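Local coordinates for hemin degrading factor (Pseudomonas aeruginosa, PDB 4MF9), which binds heme, probably carries it within the bacterium, and has been identified as a heme-degrading enzyme, at residues H15-W24 with L43-R54; A254-I262 with E346-A354. One frame throughout, in Å; residues are numbered along the deposited sequence.

Overall arrangement
Two ends of a heme-binding protein are packed here by separate pairs of segments, one completed before the other begins along the chain. Contact 1 (15-24 with 43-54) joins helices 17-30 and 47-52 near the N-terminus, beside the nine-stranded antiparallel sheet that contains strands 124-133 and 138-146. Contact 2 (254-262 with 346-354) joins the end of helix 247-258 to helix 348-355, next to the second nine-stranded sheet, with strands 262-268 and 320-326. The centres of contacts 1 and 2 are about 45 Å apart, on opposite sides of the chain's centre. Contact 1 is thus packing remote from the heme pocket, whereas contact 2 lies near it, the side chain of Trp350 about 8 Å from the heme.

Contact 1. Residues H15-W24 with L43-R54; sequences HSPAELYRAW and LQVSEGELVASR
This is a helix-helix packing contact at the N-terminal end of the chain, where helices 17-24 and 47-52 approach to 9.4 Å between axes at a signed crossing angle of -100°. No hydrogen bond spans it; the joining is mostly van der Waals packing, with an apolar centre and Ser53 and Arg54 at one end. Trp24 is central. With its CG anti to the backbone N, the indole reaches both methyls of Leu50. Leu50 CD1 sits over the five-membered ring of Trp24, 4.0 Å from its centroid and 4° off the normal, a CH-pi contact. Leu50 CD2 comes to 3.4 Å from Trp24 CD2. The edge of the indole meets Arg54, Trp24 CH2 lying 3.3 Å from Arg54 NH1, with ring and guanidinium planes 49° apart. Leu20 points its CD2 methyl tip to tip at Val45 CG2 (3.9 Å), and its CD1 meets Leu43 CD1, which also touches Trp24 CB. Val45 turns its other methyl, CG1, to His15 NE2 at 3.5 Å. Ser53 fits beside the first turn of helix 17-24, its CB 3.6 Å from Pro17 O, while its hydroxyl donates back to Leu50 O (2.6 Å), on a lone pair in the carbonyl plane. A capping box of Ser46 and Glu49 starts helix 47-52. Around this pair, helix 36-42 supplies Ala39 against Trp24 and Ala40 against Leu50. Arg54 makes salt bridges with Asp58 and Glu132, the latter on strand 124-133, where Val51 and Ala52 also pack on Phe128, so helix 47-52 is held between helix 17-30 and the sheet.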
loop_
_atom_site.group_PDB
_atom_site.type_symbol
_atom_site.label_atom_id
_atom_site.label_comp_id
_atom_site.label_asym_id
_atom_site.label_seq_id
_atom_site.Cartn_x
_atom_site.Cartn_y
_atom_site.Cartn_z
ATOM N N HIS A 15 -26.083 -15.645 7.923
ATOM C CA HIS A 15 -26.076 -15.987 6.499
ATOM C C HIS A 15 -25.061 -17.052 6.173
ATOM O O HIS A 15 -24.200 -17.339 6.968
ATOM C CB HIS A 15 -25.785 -14.770 5.651
ATOM C CG HIS A 15 -24.429 -14.190 5.885
ATOM N ND1 HIS A 15 -23.272 -14.820 5.492
ATOM C CD2 HIS A 15 -24.054 -13.005 6.417
ATOM C CE1 HIS A 15 -22.234 -14.074 5.820
ATOM N NE2 HIS A 15 -22.683 -12.958 6.370
ATOM N N SER A 16 -25.148 -17.634 4.989
ATOM C CA SER A 16 -24.183 -18.579 4.466
ATOM C C SER A 16 -23.364 -17.997 3.269
ATOM O O SER A 16 -23.716 -17.053 2.704
ATOM C CB SER A 16 -24.886 -19.856 4.036
ATOM O OG SER A 16 -25.704 -19.673 2.916
ATOM N N PRO A 17 -22.299 -18.666 2.915
ATOM C CA PRO A 17 -21.476 -18.295 1.773
ATOM C C PRO A 17 -22.255 -18.342 0.415
ATOM O O PRO A 17 -22.172 -17.434 -0.384
ATOM C CB PRO A 17 -20.357 -19.323 1.805
ATOM C CG PRO A 17 -20.750 -20.341 2.798
ATOM C CD PRO A 17 -21.701 -19.726 3.717
ATOM N N ALA A 18 -23.110 -19.346 0.226
ATOM C CA ALA A 18 -23.964 -19.335 -0.923
ATOM C C ALA A 18 -24.848 -18.133 -0.855
ATOM O O ALA A 18 -25.030 -17.455 -1.788
ATOM C CB ALA A 18 -24.812 -20.581 -0.993
ATOM N N GLU A 19 -25.374 -17.869 0.316
ATOM C CA GLU A 19 -26.259 -16.753 0.587
ATOM C C GLU A 19 -25.544 -15.413 0.363
ATOM O O GLU A 19 -26.140 -14.460 -0.114
ATOM C CB GLU A 19 -26.756 -16.771 2.014
ATOM C CG GLU A 19 -27.847 -17.758 2.339
ATOM C CD GLU A 19 -27.797 -18.182 3.804
ATOM O OE1 GLU A 19 -27.747 -17.351 4.693
ATOM O OE2 GLU A 19 -27.783 -19.364 4.065
ATOM N N LEU A 20 -24.297 -15.362 0.773
ATOM C CA LEU A 20 -23.513 -14.137 0.653
ATOM C C LEU A 20 -23.232 -13.850 -0.812
ATOM O O LEU A 20 -23.424 -12.724 -1.275
ATOM C CB LEU A 20 -22.201 -14.235 1.443
ATOM C CG LEU A 20 -21.331 -12.972 1.343
ATOM C CD1 LEU A 20 -22.146 -11.719 1.666
ATOM C CD2 LEU A 20 -20.114 -13.092 2.248
ATOM N N TYR A 21 -22.792 -14.874 -1.544
ATOM C CA TYR A 21 -22.513 -14.710 -2.971
ATOM C C TYR A 21 -23.726 -14.147 -3.712
ATOM O O TYR A 21 -23.600 -13.199 -4.493
ATOM C CB TYR A 21 -22.041 -16.019 -3.628
ATOM C CG TYR A 21 -21.742 -15.830 -5.105
ATOM C CD1 TYR A 21 -20.550 -15.248 -5.523
ATOM C CD2 TYR A 21 -22.663 -16.207 -6.079
ATOM C CE1 TYR A 21 -20.273 -15.059 -6.862
ATOM C CE2 TYR A 21 -22.394 -16.016 -7.429
ATOM C CZ TYR A 21 -21.200 -15.440 -7.816
ATOM O OH TYR A 21 -20.935 -15.243 -9.163
ATOM N N ARG A 22 -24.881 -14.716 -3.428
ATOM C CA ARG A 22 -26.143 -14.304 -4.026
ATOM C C ARG A 22 -26.536 -12.891 -3.675
ATOM O O ARG A 22 -26.982 -12.153 -4.505
ATOM C CB ARG A 22 -27.272 -15.286 -3.714
ATOM C CG ARG A 22 -28.668 -14.885 -4.210
ATOM C CD ARG A 22 -28.716 -14.344 -5.637
ATOM N NE ARG A 22 -30.042 -13.865 -6.068
ATOM C CZ ARG A 22 -31.067 -14.634 -6.435
ATOM N NH1 ARG A 22 -30.971 -15.943 -6.430
ATOM N NH2 ARG A 22 -32.209 -14.090 -6.803
ATOM N N ALA A 23 -26.351 -12.539 -2.431
ATOM C CA ALA A 23 -26.639 -11.200 -1.923
ATOM C C ALA A 23 -25.752 -10.168 -2.611
ATOM O O ALA A 23 -26.194 -9.059 -2.930
ATOM C CB ALA A 23 -26.419 -11.160 -0.415
ATOM N N TRP A 24 -24.502 -10.531 -2.823
ATOM C CA TRP A 24 -23.569 -9.682 -3.505
ATOM C C TRP A 24 -23.907 -9.451 -4.969
ATOM O O TRP A 24 -23.934 -8.342 -5.405
ATOM C CB TRP A 24 -22.176 -10.254 -3.389
ATOM C CG TRP A 24 -21.116 -9.518 -4.220
ATOM C CD1 TRP A 24 -20.970 -8.202 -4.367
ATOM C CD2 TRP A 24 -20.084 -10.112 -4.946
ATOM N NE1 TRP A 24 -19.898 -7.918 -5.122
ATOM C CE2 TRP A 24 -19.333 -9.083 -5.515
ATOM C CE3 TRP A 24 -19.745 -11.430 -5.229
ATOM C CZ2 TRP A 24 -18.272 -9.325 -6.341
ATOM C CZ3 TRP A 24 -18.677 -11.669 -6.020
ATOM C CH2 TRP A 24 -17.959 -10.630 -6.582
ATOM N N LEU A 43 -22.706 -5.228 2.627
ATOM C CA LEU A 43 -23.192 -6.544 3.042
ATOM C C LEU A 43 -22.773 -6.902 4.461
ATOM O O LEU A 43 -23.018 -7.965 4.954
ATOM C CB LEU A 43 -22.768 -7.607 2.039
ATOM C CG LEU A 43 -23.098 -7.325 0.590
ATOM C CD1 LEU A 43 -22.300 -8.221 -0.344
ATOM C CD2 LEU A 43 -24.585 -7.505 0.396
ATOM N N GLN A 44 -22.097 -5.962 5.062
ATOM C CA GLN A 44 -21.632 -6.101 6.388
ATOM C C GLN A 44 -20.685 -7.265 6.626
ATOM O O GLN A 44 -20.693 -7.844 7.642
ATOM C CB GLN A 44 -22.846 -6.125 7.290
ATOM C CG GLN A 44 -22.573 -6.265 8.760
ATOM C CD GLN A 44 -22.312 -4.945 9.469
ATOM O OE1 GLN A 44 -21.865 -4.940 10.613
ATOM N NE2 GLN A 44 -22.544 -3.847 8.776
ATOM N N VAL A 45 -19.830 -7.545 5.687
ATOM C CA VAL A 45 -18.763 -8.538 5.841
ATOM C C VAL A 45 -17.414 -7.990 5.385
ATOM O O VAL A 45 -17.337 -6.908 4.803
ATOM C CB VAL A 45 -19.055 -9.840 5.050
ATOM C CG1 VAL A 45 -20.325 -10.517 5.548
ATOM C CG2 VAL A 45 -19.136 -9.559 3.553
ATOM N N SER A 46 -16.347 -8.737 5.644
ATOM C CA SER A 46 -15.038 -8.362 5.125
ATOM C C SER A 46 -14.936 -8.741 3.648
ATOM O O SER A 46 -15.657 -9.628 3.175
ATOM C CB SER A 46 -13.933 -9.048 5.913
ATOM O OG SER A 46 -13.917 -10.439 5.660
ATOM N N GLU A 47 -14.052 -8.060 2.918
ATOM C CA GLU A 47 -13.791 -8.399 1.523
ATOM C C GLU A 47 -13.290 -9.833 1.401
ATOM O O GLU A 47 -13.616 -10.527 0.440
ATOM C CB GLU A 47 -12.774 -7.427 0.905
ATOM C CG GLU A 47 -12.613 -7.581 -0.615
ATOM C CD GLU A 47 -11.706 -6.526 -1.228
ATOM O OE1 GLU A 47 -11.195 -5.657 -0.478
ATOM O OE2 GLU A 47 -11.512 -6.559 -2.466
ATOM N N GLY A 48 -12.503 -10.276 2.383
ATOM C CA GLY A 48 -11.988 -11.635 2.397
ATOM C C GLY A 48 -13.082 -12.694 2.402
ATOM O O GLY A 48 -12.998 -13.685 1.675
ATOM N N GLU A 49 -14.088 -12.460 3.210
ATOM C CA GLU A 49 -15.248 -13.308 3.294
ATOM C C GLU A 49 -16.009 -13.328 1.984
ATOM O O GLU A 49 -16.389 -14.345 1.520
ATOM C CB GLU A 49 -16.140 -12.830 4.377
ATOM C CG GLU A 49 -15.683 -13.190 5.740
ATOM C CD GLU A 49 -16.479 -12.470 6.815
ATOM O OE1 GLU A 49 -16.160 -11.308 7.150
ATOM O OE2 GLU A 49 -17.452 -13.070 7.256
ATOM N N LEU A 50 -16.140 -12.159 1.395
ATOM C CA LEU A 50 -16.841 -11.987 0.122
ATOM C C LEU A 50 -16.148 -12.801 -0.963
ATOM O O LEU A 50 -16.796 -13.553 -1.699
ATOM C CB LEU A 50 -16.895 -10.510 -0.283
ATOM C CG LEU A 50 -18.181 -9.951 -0.911
ATOM C CD1 LEU A 50 -17.963 -8.587 -1.547
ATOM C CD2 LEU A 50 -18.755 -10.892 -1.932
ATOM N N VAL A 51 -14.828 -12.665 -1.051
ATOM C CA VAL A 51 -14.044 -13.438 -2.016
ATOM C C VAL A 51 -14.153 -14.951 -1.769
ATOM O O VAL A 51 -14.295 -15.736 -2.710
ATOM C CB VAL A 51 -12.566 -12.979 -2.030
ATOM C CG1 VAL A 51 -11.737 -13.866 -2.945
ATOM C CG2 VAL A 51 -12.465 -11.518 -2.469
ATOM N N ALA A 52 -14.105 -15.365 -0.508
ATOM C CA ALA A 52 -14.248 -16.782 -0.190
ATOM C C ALA A 52 -15.631 -17.308 -0.582
ATOM O O ALA A 52 -15.785 -18.489 -0.857
ATOM C CB ALA A 52 -13.974 -17.036 1.277
ATOM N N SER A 53 -16.637 -16.441 -0.622
ATOM C CA SER A 53 -17.961 -16.893 -1.068
ATOM C C SER A 53 -17.945 -17.250 -2.558
ATOM O O SER A 53 -18.891 -17.857 -3.069
ATOM C CB SER A 53 -19.027 -15.830 -0.794
ATOM O OG SER A 53 -19.046 -14.865 -1.823
ATOM N N ARG A 54 -16.902 -16.825 -3.262
ATOM C CA ARG A 54 -16.659 -17.116 -4.657
ATOM C C ARG A 54 -16.041 -18.489 -4.968
ATOM O O ARG A 54 -16.014 -18.898 -6.080
ATOM C CB ARG A 54 -15.780 -16.014 -5.294
ATOM C CG ARG A 54 -16.371 -14.615 -5.245
ATOM C CD ARG A 54 -15.516 -13.547 -5.878
ATOM N NE ARG A 54 -15.364 -13.727 -7.296
ATOM C CZ ARG A 54 -15.103 -12.738 -8.127
ATOM N NH1 ARG A 54 -14.925 -11.532 -7.644
ATOM N NH2 ARG A 54 -15.041 -12.932 -9.407
#

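Contact 2. Residues A254-I262 with E346-A354; sequences AAAESGLPI and ERDDWRELA
Leu260 overlaps the first turn of helix 348-355, running alongside Asp349 with the two side chains pointing opposite ways, and its CD1 abuts the carboxylate, 3.0 Å from Asp349 OD2. A chi1 of 168° swings both methyls to the helix. Leu260 CD2 lies at the edge of the Trp350 indole and meets Leu353 CD2 at 4.0 Å. Leu353 forks over the end of helix 247-258, with CD1 3.8 Å from Ala254 CB and CD2 against Ala255. Pro261 lies across Arg347, its CG 3.4 Å above one guanidinium face, nearer the margin than the centre. Arg347 NH2 makes a salt bridge to the syn lone pair of Asp349 OD1 (2.8 Å), which is tilted 29° out of the guanidinium plane. Ile262 CG2 touches Trp350 CZ3 at 4.1 Å, and the indole NH is tied to Thr321 O on strand 320-326. The loop from helix 247-258 into strand 262-268 thus packs on helix 348-355, in the half of the protein near the heme. With no hydrogen bond across the segments, the contact rests on van der Waals packing, partly against charged groups; the Arg347-Asp349 pair would limit how freely the guanidinium turns against Pro261.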
loop_
_atom_site.group_PDB
_atom_site.type_symbol
_atom_site.label_atom_id
_atom_site.label_comp_id
_atom_site.label_asym_id
_atom_site.label_seq_id
_atom_site.Cartn_x
_atom_site.Cartn_y
_atom_site.Cartn_z
ATOM N N ALA A 254 3.468 20.304 -9.654
ATOM C CA ALA A 254 4.750 20.961 -9.888
ATOM C C ALA A 254 5.796 19.951 -10.353
ATOM O O ALA A 254 6.590 20.244 -11.242
ATOM C CB ALA A 254 5.215 21.678 -8.632
ATOM N N ALA A 255 5.803 18.764 -9.747
ATOM C CA ALA A 255 6.726 17.700 -10.150
ATOM C C ALA A 255 6.407 17.215 -11.564
ATOM O O ALA A 255 7.300 16.835 -12.330
ATOM C CB ALA A 255 6.665 16.530 -9.160
ATOM N N ALA A 256 5.125 17.200 -11.899
ATOM C CA ALA A 256 4.728 16.818 -13.240
ATOM C C ALA A 256 5.306 17.839 -14.208
ATOM O O ALA A 256 5.844 17.482 -15.258
ATOM C CB ALA A 256 3.232 16.773 -13.350
ATOM N N GLU A 257 5.242 19.092 -13.789
ATOM C CA GLU A 257 5.658 20.234 -14.586
ATOM C C GLU A 257 7.126 20.107 -14.940
ATOM O O GLU A 257 7.466 20.360 -16.052
ATOM C CB GLU A 257 5.150 21.593 -13.990
ATOM C CG GLU A 257 3.596 21.740 -14.093
ATOM C CD GLU A 257 2.935 23.138 -13.931
ATOM O OE1 GLU A 257 2.821 23.704 -12.839
ATOM O OE2 GLU A 257 2.441 23.692 -14.908
ATOM N N SER A 258 7.975 19.706 -14.008
ATOM C CA SER A 258 9.407 19.570 -14.206
ATOM C C SER A 258 10.069 18.267 -14.567
ATOM O O SER A 258 11.173 18.268 -14.948
ATOM C CB SER A 258 10.135 20.134 -13.011
ATOM O OG SER A 258 10.561 19.181 -12.070
ATOM N N GLY A 259 9.375 17.162 -14.455
ATOM C CA GLY A 259 9.941 15.869 -14.816
ATOM C C GLY A 259 10.799 15.284 -13.711
ATOM O O GLY A 259 11.553 14.331 -13.924
ATOM N N LEU A 260 10.718 15.845 -12.532
ATOM C CA LEU A 260 11.489 15.375 -11.430
ATOM C C LEU A 260 11.088 13.945 -11.030
ATOM O O LEU A 260 10.006 13.697 -10.653
ATOM C CB LEU A 260 11.221 16.311 -10.259
ATOM C CG LEU A 260 11.596 16.079 -8.831
ATOM C CD1 LEU A 260 13.001 15.605 -8.797
ATOM C CD2 LEU A 260 11.600 17.392 -8.097
ATOM N N PRO A 261 12.030 13.066 -11.046
ATOM C CA PRO A 261 11.792 11.690 -10.591
ATOM C C PRO A 261 11.593 11.657 -9.074
ATOM O O PRO A 261 12.442 12.124 -8.307
ATOM C CB PRO A 261 13.080 10.963 -10.991
ATOM C CG PRO A 261 14.132 12.057 -11.014
ATOM C CD PRO A 261 13.410 13.272 -11.521
ATOM N N ILE A 262 10.461 11.112 -8.645
ATOM C CA ILE A 262 10.121 11.083 -7.231
ATOM C C ILE A 262 9.883 9.643 -6.796
ATOM O O ILE A 262 10.004 8.725 -7.602
ATOM C CB ILE A 262 8.868 11.905 -6.971
ATOM C CG1 ILE A 262 7.703 11.336 -7.782
ATOM C CG2 ILE A 262 9.117 13.372 -7.352
ATOM C CD1 ILE A 262 6.378 12.028 -7.529
ATOM N N GLU A 346 20.024 13.017 -1.330
ATOM C CA GLU A 346 18.861 13.340 -2.101
ATOM C C GLU A 346 19.217 14.408 -3.100
ATOM O O GLU A 346 20.216 15.047 -2.957
ATOM C CB GLU A 346 17.653 13.697 -1.215
ATOM C CG GLU A 346 17.616 15.100 -0.615
ATOM C CD GLU A 346 16.457 15.344 0.329
ATOM O OE1 GLU A 346 15.544 14.550 0.378
ATOM O OE2 GLU A 346 16.473 16.337 1.055
ATOM N N ARG A 347 18.417 14.566 -4.135
ATOM C CA ARG A 347 18.701 15.513 -5.188
ATOM C C ARG A 347 18.248 16.917 -4.828
ATOM O O ARG A 347 17.325 17.074 -4.105
ATOM C CB ARG A 347 18.136 15.052 -6.528
ATOM C CG ARG A 347 18.300 13.577 -6.737
ATOM C CD ARG A 347 17.936 13.041 -8.086
ATOM N NE ARG A 347 17.101 13.883 -8.914
ATOM C CZ ARG A 347 17.118 13.862 -10.233
ATOM N NH1 ARG A 347 17.866 12.998 -10.889
ATOM N NH2 ARG A 347 16.374 14.681 -10.886
ATOM N N ASP A 348 18.934 17.924 -5.309
ATOM C CA ASP A 348 18.613 19.282 -4.969
ATOM C C ASP A 348 17.262 19.697 -5.478
ATOM O O ASP A 348 16.585 20.417 -4.846
ATOM C CB ASP A 348 19.699 20.246 -5.498
ATOM C CG ASP A 348 21.112 19.881 -5.060
ATOM O OD1 ASP A 348 22.092 20.134 -5.764
ATOM O OD2 ASP A 348 21.287 19.336 -4.004
ATOM N N ASP A 349 16.886 19.219 -6.634
ATOM C CA ASP A 349 15.638 19.605 -7.222
ATOM C C ASP A 349 14.462 19.140 -6.371
ATOM O O ASP A 349 13.510 19.834 -6.160
ATOM C CB ASP A 349 15.546 19.229 -8.746
ATOM C CG ASP A 349 15.671 17.735 -9.023
ATOM O OD1 ASP A 349 15.854 17.346 -10.192
ATOM O OD2 ASP A 349 15.626 16.953 -8.081
ATOM N N TRP A 350 14.596 17.956 -5.840
ATOM C CA TRP A 350 13.580 17.448 -4.929
ATOM C C TRP A 350 13.494 18.304 -3.664
ATOM O O TRP A 350 12.411 18.784 -3.302
ATOM C CB TRP A 350 13.829 15.988 -4.546
ATOM C CG TRP A 350 13.011 15.598 -3.346
ATOM C CD1 TRP A 350 13.467 15.315 -2.082
ATOM C CD2 TRP A 350 11.585 15.494 -3.288
ATOM N NE1 TRP A 350 12.405 15.025 -1.253
ATOM C CE2 TRP A 350 11.242 15.128 -1.973
ATOM C CE3 TRP A 350 10.566 15.667 -4.228
ATOM C CZ2 TRP A 350 9.919 14.935 -1.581
ATOM C CZ3 TRP A 350 9.269 15.477 -3.837
ATOM C CH2 TRP A 350 8.952 15.118 -2.528
ATOM N N ARG A 351 14.638 18.557 -3.057
ATOM C CA ARG A 351 14.657 19.258 -1.811
ATOM C C ARG A 351 14.118 20.641 -1.983
ATOM O O ARG A 351 13.400 21.073 -1.217
ATOM C CB ARG A 351 16.042 19.216 -1.173
ATOM C CG ARG A 351 16.176 20.129 0.036
ATOM C CD ARG A 351 17.536 20.079 0.724
ATOM N NE ARG A 351 17.948 18.775 1.160
ATOM C CZ ARG A 351 19.079 18.462 1.755
ATOM N NH1 ARG A 351 19.973 19.378 2.059
ATOM N NH2 ARG A 351 19.307 17.217 2.059
ATOM N N GLU A 352 14.452 21.293 -3.064
ATOM C CA GLU A 352 13.927 22.577 -3.365
ATOM C C GLU A 352 12.412 22.568 -3.530
ATOM O O GLU A 352 11.765 23.400 -3.014
ATOM C CB GLU A 352 14.598 23.148 -4.604
ATOM C CG GLU A 352 13.925 24.414 -5.090
ATOM C CD GLU A 352 14.494 24.942 -6.372
ATOM O OE1 GLU A 352 14.467 26.147 -6.547
ATOM O OE2 GLU A 352 14.956 24.149 -7.203
ATOM N N LEU A 353 11.884 21.610 -4.253
ATOM C CA LEU A 353 10.452 21.529 -4.336
ATOM C C LEU A 353 9.759 21.211 -3.029
ATOM O O LEU A 353 8.826 21.848 -2.669
ATOM C CB LEU A 353 10.052 20.539 -5.390
ATOM C CG LEU A 353 8.565 20.283 -5.650
ATOM C CD1 LEU A 353 7.804 21.540 -5.920
ATOM C CD2 LEU A 353 8.400 19.326 -6.791
ATOM N N ALA A 354 10.289 20.257 -2.306
ATOM C CA ALA A 354 9.767 19.864 -0.996
ATOM C C ALA A 354 9.756 21.032 0.003
ATOM O O ALA A 354 8.886 21.109 0.871
ATOM C CB ALA A 354 10.583 18.715 -0.442
#